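Local coordinates for core protein VP4 (Bluetongue virus, PDB 2JHP) that caps viral messenger RNA within the virus core, combining the successive capping reactions, among them methyl transfer from S-adenosylmethionine, in one polypeptide, at residues 432-438 with 498-504; 476-481 with 503-508; 63-68 with 489-493. All blocks are in the same frame, centred on the assembly; numbering follows the deposited sequence.

Contact 1. Residues 432-438 with 498-504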
# COMPACT_ATOMS: atom_id res chain seq x y z
N VAL A 432 3.65 6.60 12.68
CA VAL A 432 2.80 7.74 12.33
C VAL A 432 1.47 7.22 11.83
O VAL A 432 0.43 7.85 12.03
CB VAL A 432 3.43 8.66 11.25
CG1 VAL A 432 2.48 9.77 10.87
CG2 VAL A 432 4.74 9.25 11.75
N ILE A 433 1.53 6.08 11.16
CA ILE A 433 0.36 5.37 10.65
C ILE A 433 0.73 3.91 10.46
O ILE A 433 1.67 3.58 9.74
CB ILE A 433 -0.23 5.98 9.34
CG1 ILE A 433 -1.51 5.22 8.95
CG2 ILE A 433 0.79 6.02 8.22
CD1 ILE A 433 -2.39 5.92 7.93
N ALA A 434 -0.01 3.04 11.14
CA ALA A 434 0.22 1.61 11.03
C ALA A 434 -1.11 0.87 10.89
O ALA A 434 -2.15 1.36 11.34
CB ALA A 434 1.01 1.11 12.23
N THR A 435 -1.08 -0.29 10.23
CA THR A 435 -2.28 -1.12 10.09
C THR A 435 -2.07 -2.52 10.66
O THR A 435 -0.97 -3.03 10.65
CB THR A 435 -2.72 -1.27 8.62
OG1 THR A 435 -1.65 -1.82 7.86
CG2 THR A 435 -3.16 0.06 8.03
N ALA A 436 -3.16 -3.10 11.14
CA ALA A 436 -3.17 -4.48 11.59
C ALA A 436 -4.49 -5.14 11.22
O ALA A 436 -5.57 -4.58 11.39
CB ALA A 436 -2.94 -4.56 13.09
N TRP A 437 -4.39 -6.35 10.70
CA TRP A 437 -5.55 -7.13 10.33
C TRP A 437 -6.31 -7.69 11.56
O TRP A 437 -5.70 -8.29 12.44
CB TRP A 437 -5.10 -8.28 9.43
CG TRP A 437 -6.20 -9.11 8.95
CD1 TRP A 437 -6.66 -10.27 9.52
CD2 TRP A 437 -7.02 -8.89 7.79
NE1 TRP A 437 -7.70 -10.79 8.78
CE2 TRP A 437 -7.94 -9.96 7.72
CE3 TRP A 437 -7.04 -7.91 6.81
CZ2 TRP A 437 -8.88 -10.06 6.70
CZ3 TRP A 437 -7.99 -8.00 5.79
CH2 TRP A 437 -8.90 -9.08 5.75
N VAL A 438 -7.63 -7.46 11.60
CA VAL A 438 -8.47 -7.88 12.70
C VAL A 438 -9.65 -8.71 12.20
O VAL A 438 -10.41 -9.26 13.00
CB VAL A 438 -8.99 -6.68 13.55
CG1 VAL A 438 -7.85 -6.01 14.30
CG2 VAL A 438 -9.74 -5.68 12.68
N ASN A 498 -11.84 -4.59 8.15
CA ASN A 498 -10.97 -5.72 8.48
C ASN A 498 -9.66 -5.30 9.12
O ASN A 498 -8.90 -6.15 9.58
CB ASN A 498 -10.64 -6.52 7.23
CG ASN A 498 -11.82 -7.29 6.69
OD1 ASN A 498 -12.59 -7.90 7.44
ND2 ASN A 498 -11.98 -7.27 5.38
N PHE A 499 -9.36 -3.99 9.11
CA PHE A 499 -8.09 -3.49 9.62
C PHE A 499 -8.26 -2.62 10.87
O PHE A 499 -9.26 -1.90 11.03
CB PHE A 499 -7.33 -2.69 8.54
CG PHE A 499 -6.89 -3.51 7.32
CD1 PHE A 499 -7.67 -3.56 6.16
CD2 PHE A 499 -5.66 -4.18 7.30
CE1 PHE A 499 -7.24 -4.30 5.04
CE2 PHE A 499 -5.25 -4.89 6.19
CZ PHE A 499 -6.05 -4.95 5.07
N ALA A 500 -7.31 -2.72 11.79
CA ALA A 500 -7.18 -1.67 12.78
C ALA A 500 -6.11 -0.73 12.27
O ALA A 500 -5.14 -1.17 11.65
CB ALA A 500 -6.81 -2.21 14.20
N VAL A 501 -6.33 0.56 12.51
CA VAL A 501 -5.38 1.60 12.12
C VAL A 501 -5.04 2.47 13.30
O VAL A 501 -5.92 2.92 14.05
CB VAL A 501 -5.93 2.50 11.00
CG1 VAL A 501 -4.86 3.48 10.58
CG2 VAL A 501 -6.39 1.68 9.81
N SER A 502 -3.75 2.70 13.46
CA SER A 502 -3.23 3.60 14.48
C SER A 502 -2.71 4.87 13.81
O SER A 502 -2.08 4.80 12.77
CB SER A 502 -2.12 2.90 15.26
OG SER A 502 -1.06 2.50 14.40
N LEU A 503 -2.97 6.03 14.42
CA LEU A 503 -2.56 7.32 13.86
C LEU A 503 -1.87 8.19 14.90
O LEU A 503 -2.35 8.29 16.02
CB LEU A 503 -3.77 8.08 13.31
CG LEU A 503 -4.61 7.51 12.17
CD1 LEU A 503 -5.81 8.39 11.92
CD2 LEU A 503 -3.78 7.42 10.92
N LYS A 504 -0.76 8.83 14.52
CA LYS A 504 -0.11 9.84 15.37
C LYS A 504 -0.86 11.17 15.21
O LYS A 504 -0.38 12.11 14.58
CB LYS A 504 1.38 10.00 15.06
CG LYS A 504 2.17 10.66 16.19
CD LYS A 504 3.62 10.20 16.18
CE LYS A 504 4.38 10.71 17.39
NZ LYS A 504 5.64 9.95 17.60
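Trp-437 and Asn-498, the two residues most covered by this pairing, sit at one end of two adjoining antiparallel strands, with Phe-499 beside them. The CB of Asn-498 lies 3.7 Å from the centroid of the Trp-437 six-membered ring, a CH-pi contact over the face of the indole. The edge of the same ring points at the face of Phe-499 in a T-shaped pair, with centroids 5.0 Å apart and planes at 87°; the two residues form a non-hydrogen-bonded pair, which places both side chains on the same face of the sheet. Backbone bonds hold the register: Val-438 N donates to Asn-498 O (2.7 Å), Ala-436 and Ala-500 exchange bonds in both directions, as do Ala-434 and Ser-502, and Lys-504 N reaches Val-432 O (2.9 Å). Beyond the aromatic pair, its face of the sheet is continued by Thr-435 with Val-501 and by Ile-433 with Leu-503 (CD1 to CD2 3.6 Å), under helices 114-128 and 470-480. Phe-499 also meets Phe-410 and Trp-495 edge-to-face, both residues of a guanine pocket, and its side chain approaches the bound guanine to about 4 Å. Strand 499-503, inserted antiparallel between 433-437 and 466-469 to give strand order 3-2-1-4-5-7-6, is the signature of the Rossmann-like class I methyltransferase fold.

Contact 2. Residues 476-481 with 503-508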
# COMPACT_ATOMS: atom_id res chain seq x y z
N PHE A 476 -12.12 9.72 9.88
CA PHE A 476 -11.33 10.65 10.66
C PHE A 476 -10.51 11.56 9.74
O PHE A 476 -10.48 12.77 9.94
CB PHE A 476 -10.42 9.90 11.62
CG PHE A 476 -9.71 10.80 12.59
CD1 PHE A 476 -10.37 11.30 13.71
CD2 PHE A 476 -8.38 11.16 12.38
CE1 PHE A 476 -9.73 12.12 14.61
CE2 PHE A 476 -7.73 11.98 13.28
CZ PHE A 476 -8.41 12.46 14.39
N LEU A 477 -9.85 10.97 8.75
CA LEU A 477 -9.01 11.72 7.82
C LEU A 477 -9.83 12.54 6.85
O LEU A 477 -9.40 13.61 6.46
CB LEU A 477 -8.04 10.79 7.06
CG LEU A 477 -6.98 10.08 7.91
CD1 LEU A 477 -6.39 8.86 7.21
CD2 LEU A 477 -5.91 11.07 8.31
N MET A 478 -11.00 12.05 6.46
CA MET A 478 -11.91 12.89 5.70
C MET A 478 -12.15 14.21 6.47
O MET A 478 -12.14 15.31 5.90
CB MET A 478 -13.24 12.19 5.43
CG MET A 478 -13.18 11.26 4.24
SD MET A 478 -14.78 10.54 3.86
CE MET A 478 -14.32 9.32 2.63
N TRP A 479 -12.32 14.08 7.78
CA TRP A 479 -12.75 15.15 8.67
C TRP A 479 -11.64 16.12 9.04
O TRP A 479 -11.86 17.32 9.06
CB TRP A 479 -13.35 14.49 9.91
CG TRP A 479 -13.81 15.39 11.00
CD1 TRP A 479 -14.52 16.54 10.87
CD2 TRP A 479 -13.62 15.18 12.40
NE1 TRP A 479 -14.77 17.08 12.11
CE2 TRP A 479 -14.23 16.26 13.07
CE3 TRP A 479 -12.99 14.18 13.15
CZ2 TRP A 479 -14.23 16.37 14.46
CZ3 TRP A 479 -12.98 14.29 14.54
CH2 TRP A 479 -13.59 15.38 15.18
N ARG A 480 -10.45 15.58 9.30
CA ARG A 480 -9.28 16.36 9.74
C ARG A 480 -8.42 16.85 8.56
O ARG A 480 -7.86 17.95 8.62
CB ARG A 480 -8.44 15.53 10.73
CG ARG A 480 -7.16 16.20 11.25
CD ARG A 480 -7.33 16.78 12.63
NE ARG A 480 -6.95 15.84 13.69
CZ ARG A 480 -7.32 15.95 14.97
NH1 ARG A 480 -8.09 16.96 15.37
NH2 ARG A 480 -6.92 15.04 15.85
N TYR A 481 -8.30 16.04 7.51
CA TYR A 481 -7.48 16.41 6.36
C TYR A 481 -8.25 16.31 5.04
O TYR A 481 -7.98 15.41 4.24
CB TYR A 481 -6.21 15.57 6.30
CG TYR A 481 -5.33 15.67 7.52
CD1 TYR A 481 -5.36 14.68 8.50
CD2 TYR A 481 -4.46 16.74 7.69
CE1 TYR A 481 -4.55 14.76 9.62
CE2 TYR A 481 -3.64 16.84 8.81
CZ TYR A 481 -3.69 15.84 9.78
OH TYR A 481 -2.88 15.92 10.89
N LEU A 503 -2.97 6.03 14.42
CA LEU A 503 -2.56 7.32 13.86
C LEU A 503 -1.87 8.19 14.90
O LEU A 503 -2.35 8.29 16.02
CB LEU A 503 -3.77 8.08 13.31
CG LEU A 503 -4.61 7.51 12.17
CD1 LEU A 503 -5.81 8.39 11.92
CD2 LEU A 503 -3.78 7.42 10.92
N LYS A 504 -0.76 8.83 14.52
CA LYS A 504 -0.11 9.84 15.37
C LYS A 504 -0.86 11.17 15.21
O LYS A 504 -0.38 12.11 14.58
CB LYS A 504 1.38 10.00 15.06
CG LYS A 504 2.17 10.66 16.19
CD LYS A 504 3.62 10.20 16.18
CE LYS A 504 4.38 10.71 17.39
NZ LYS A 504 5.64 9.95 17.60
N GLU A 505 -2.08 11.16 15.75
CA GLU A 505 -3.00 12.29 15.72
C GLU A 505 -3.55 12.56 17.13
O GLU A 505 -4.03 11.62 17.78
CB GLU A 505 -4.15 11.99 14.75
CG GLU A 505 -3.78 12.07 13.28
CD GLU A 505 -3.24 13.43 12.90
OE1 GLU A 505 -3.48 14.42 13.64
OE2 GLU A 505 -2.57 13.52 11.86
N PRO A 506 -3.49 13.83 17.59
CA PRO A 506 -3.96 14.14 18.95
C PRO A 506 -5.47 13.99 19.05
O PRO A 506 -6.18 14.19 18.06
CB PRO A 506 -3.54 15.62 19.16
CG PRO A 506 -3.45 16.20 17.81
CD PRO A 506 -3.01 15.03 16.88
N ILE A 507 -5.95 13.61 20.23
CA ILE A 507 -7.37 13.59 20.54
C ILE A 507 -7.99 14.92 20.12
O ILE A 507 -7.43 15.97 20.42
CB ILE A 507 -7.61 13.36 22.04
CG1 ILE A 507 -7.01 12.03 22.50
CG2 ILE A 507 -9.09 13.41 22.36
CD1 ILE A 507 -6.88 11.87 24.01
N PRO A 508 -9.12 14.89 19.40
CA PRO A 508 -9.77 16.15 19.00
C PRO A 508 -10.20 16.99 20.20
O PRO A 508 -10.37 16.48 21.31
CB PRO A 508 -11.00 15.69 18.24
CG PRO A 508 -10.68 14.31 17.78
CD PRO A 508 -9.86 13.72 18.89
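The last turn of helix 470-480 meets the loop that follows strand 499-503 through an apolar layer and a polar one. In the apolar layer, Phe-476 is central: its CD2 lies 3.8 Å from Leu-503 CD1, its CE2 3.9 Å from Glu-505 CB, and its ring edge abuts Pro-508, CE1 to CG 4.0 Å. Trp-479 CZ3 reaches Pro-508 CG from another direction, also at 4.0 Å, and Trp-570 of helix 568-576 packs on this group. Two hydrogen bonds form the polar layer. Tyr-481 OH donates to Glu-505 OE2 (2.6 Å), and Arg-480 NH2 makes a very short but strongly bent bond to Pro-506 O (2.5 Å, 117°). A long salt bridge, 3.7 Å between Arg-480 NE and Glu-505 OE1, complements them. Because Tyr-124 OH of helix 114-128 also bonds Glu-505 OE2, the buried carboxylate is met mainly by hydroxyl groups, with the arginine charge contributing from a distance.

Contact 3. Residues 63-68 with 489-493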
# COMPACT_ATOMS: atom_id res chain seq x y z
N ARG A 63 -21.33 6.41 4.89
CA ARG A 63 -20.11 5.60 4.99
C ARG A 63 -19.94 4.95 6.37
O ARG A 63 -19.45 3.83 6.47
CB ARG A 63 -18.87 6.41 4.62
CG ARG A 63 -18.71 6.66 3.13
CD ARG A 63 -18.50 5.42 2.32
NE ARG A 63 -18.00 5.78 1.00
CZ ARG A 63 -18.20 5.07 -0.11
NH1 ARG A 63 -18.93 3.97 -0.09
NH2 ARG A 63 -17.68 5.49 -1.26
N GLY A 64 -20.37 5.66 7.40
CA GLY A 64 -20.35 5.14 8.76
C GLY A 64 -21.29 3.97 8.90
O GLY A 64 -21.11 3.10 9.76
N HIS A 65 -22.30 3.95 8.03
CA HIS A 65 -23.24 2.84 7.94
C HIS A 65 -22.72 1.67 7.11
O HIS A 65 -23.32 0.59 7.13
CB HIS A 65 -24.57 3.33 7.36
CG HIS A 65 -25.47 3.94 8.39
ND1 HIS A 65 -26.17 3.18 9.30
CD2 HIS A 65 -25.77 5.23 8.66
CE1 HIS A 65 -26.87 3.98 10.08
NE2 HIS A 65 -26.64 5.23 9.71
N GLY A 66 -21.63 1.89 6.38
CA GLY A 66 -21.10 0.89 5.46
C GLY A 66 -21.67 0.91 4.05
O GLY A 66 -21.61 -0.10 3.36
N PHE A 67 -22.22 2.04 3.61
CA PHE A 67 -22.80 2.19 2.26
C PHE A 67 -21.80 2.11 1.11
O PHE A 67 -20.73 2.75 1.14
CB PHE A 67 -23.56 3.50 2.15
CG PHE A 67 -25.00 3.38 2.49
CD1 PHE A 67 -25.40 3.09 3.79
CD2 PHE A 67 -25.97 3.55 1.52
CE1 PHE A 67 -26.75 2.98 4.12
CE2 PHE A 67 -27.33 3.45 1.83
CZ PHE A 67 -27.71 3.16 3.14
N ILE A 68 -22.17 1.33 0.10
CA ILE A 68 -21.49 1.29 -1.18
C ILE A 68 -22.56 1.59 -2.21
O ILE A 68 -23.65 1.00 -2.18
CB ILE A 68 -20.83 -0.09 -1.43
CG1 ILE A 68 -19.60 -0.25 -0.54
CG2 ILE A 68 -20.47 -0.29 -2.93
CD1 ILE A 68 -18.95 -1.67 -0.60
N LEU A 489 -14.06 9.90 -2.10
CA LEU A 489 -13.27 8.67 -2.12
C LEU A 489 -14.12 7.41 -2.32
O LEU A 489 -15.04 7.12 -1.54
CB LEU A 489 -12.48 8.51 -0.81
CG LEU A 489 -11.55 7.30 -0.73
CD1 LEU A 489 -10.38 7.44 -1.70
CD2 LEU A 489 -11.04 7.10 0.69
N THR A 490 -13.81 6.67 -3.38
CA THR A 490 -14.43 5.39 -3.61
C THR A 490 -13.63 4.34 -2.85
O THR A 490 -12.44 4.13 -3.11
CB THR A 490 -14.49 5.07 -5.11
OG1 THR A 490 -15.43 5.95 -5.72
CG2 THR A 490 -14.92 3.61 -5.37
N TYR A 491 -14.30 3.71 -1.89
CA TYR A 491 -13.71 2.64 -1.12
C TYR A 491 -14.80 1.78 -0.49
O TYR A 491 -15.98 2.13 -0.52
CB TYR A 491 -12.74 3.18 -0.07
CG TYR A 491 -13.43 3.79 1.11
CD1 TYR A 491 -13.40 3.15 2.35
CD2 TYR A 491 -14.12 4.98 1.00
CE1 TYR A 491 -14.04 3.69 3.45
CE2 TYR A 491 -14.76 5.53 2.08
CZ TYR A 491 -14.71 4.89 3.31
OH TYR A 491 -15.35 5.45 4.40
N ASP A 492 -14.39 0.67 0.08
CA ASP A 492 -15.30 -0.33 0.57
C ASP A 492 -15.19 -0.37 2.10
O ASP A 492 -14.20 -0.85 2.66
CB ASP A 492 -14.97 -1.67 -0.12
CG ASP A 492 -15.68 -2.85 0.49
OD1 ASP A 492 -16.54 -2.70 1.39
OD2 ASP A 492 -15.36 -3.97 0.04
N PRO A 493 -16.21 0.18 2.78
CA PRO A 493 -16.20 0.25 4.24
C PRO A 493 -16.03 -1.09 4.97
O PRO A 493 -15.33 -1.16 5.99
CB PRO A 493 -17.54 0.93 4.56
CG PRO A 493 -17.81 1.77 3.31
CD PRO A 493 -17.40 0.85 2.21
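How Arg-63 is folded decides much of this contact. With chi1 and chi2 both m and chi3 t, the side chain leaves the end of helix 59-64 and carries its guanidinium to two backbone carbonyls, NH1 to Phe-67 O in its own segment (2.5 Å, very short) and NH2 to Leu-489 O across the interface (3.1 Å). The same NH1 forms a salt bridge with Asp-86. Tyr-491, in the p rotamer, has its CA-to-CB bond directed away, yet the ring swings back so that CE2 lies 3.4 Å from Arg-63 NE, while its carbonyl oxygen sits over one face of the guanidinium. Pro-493 packs against the aliphatic part of the arginine, CG to Arg-63 CD 3.8 Å, and its CB rests 3.7 Å from Gly-66 CA. That glycine has a phi of 87° and ends the helix in a Schellman motif. Ile-68, an m,t rotamer, lays CG1 3.7 Å from Pro-493 CD and brings CD1 3.3 Å from Asp-492 OD1. Asp-492, in the t rotamer, is the N-cap of helix 493-496: its OD1 bonds weakly to Ala-494 N and Trp-495 N, and OD2 forms a salt bridge with Arg-110. Chemically, the link to the five-stranded parallel sheet containing strand 67-71 thus combines proline and isoleucine packing with an arginine whose charge is balanced by Asp-86 and whose hydrogen bonds satisfy main-chain carbonyls.

In the fold
Contacts 1 and 2 interlock along the chain and meet where strand 499-503 runs into its following loop: they share Leu-503 and Lys-504, and their centres are 13 Å apart. Contact 2 in turn touches contact 3, where Met-478 CE packs 3.9 Å from Tyr-491 CE2 and 4.0 Å from Leu-489 CB, so helix 470-480 bridges the two. Contacts 1 and 3 do not touch, although their nearest atoms are about 5 Å apart. Contact 1 lies closest to the ligands, with side chains about 4 Å (Phe-499) from guanine and 7 Å (Thr-435) from S-adenosylhomocysteine. Tyr-491 of contact 3 and Leu-477 of contact 2 are about 8 and 12 Å from guanine.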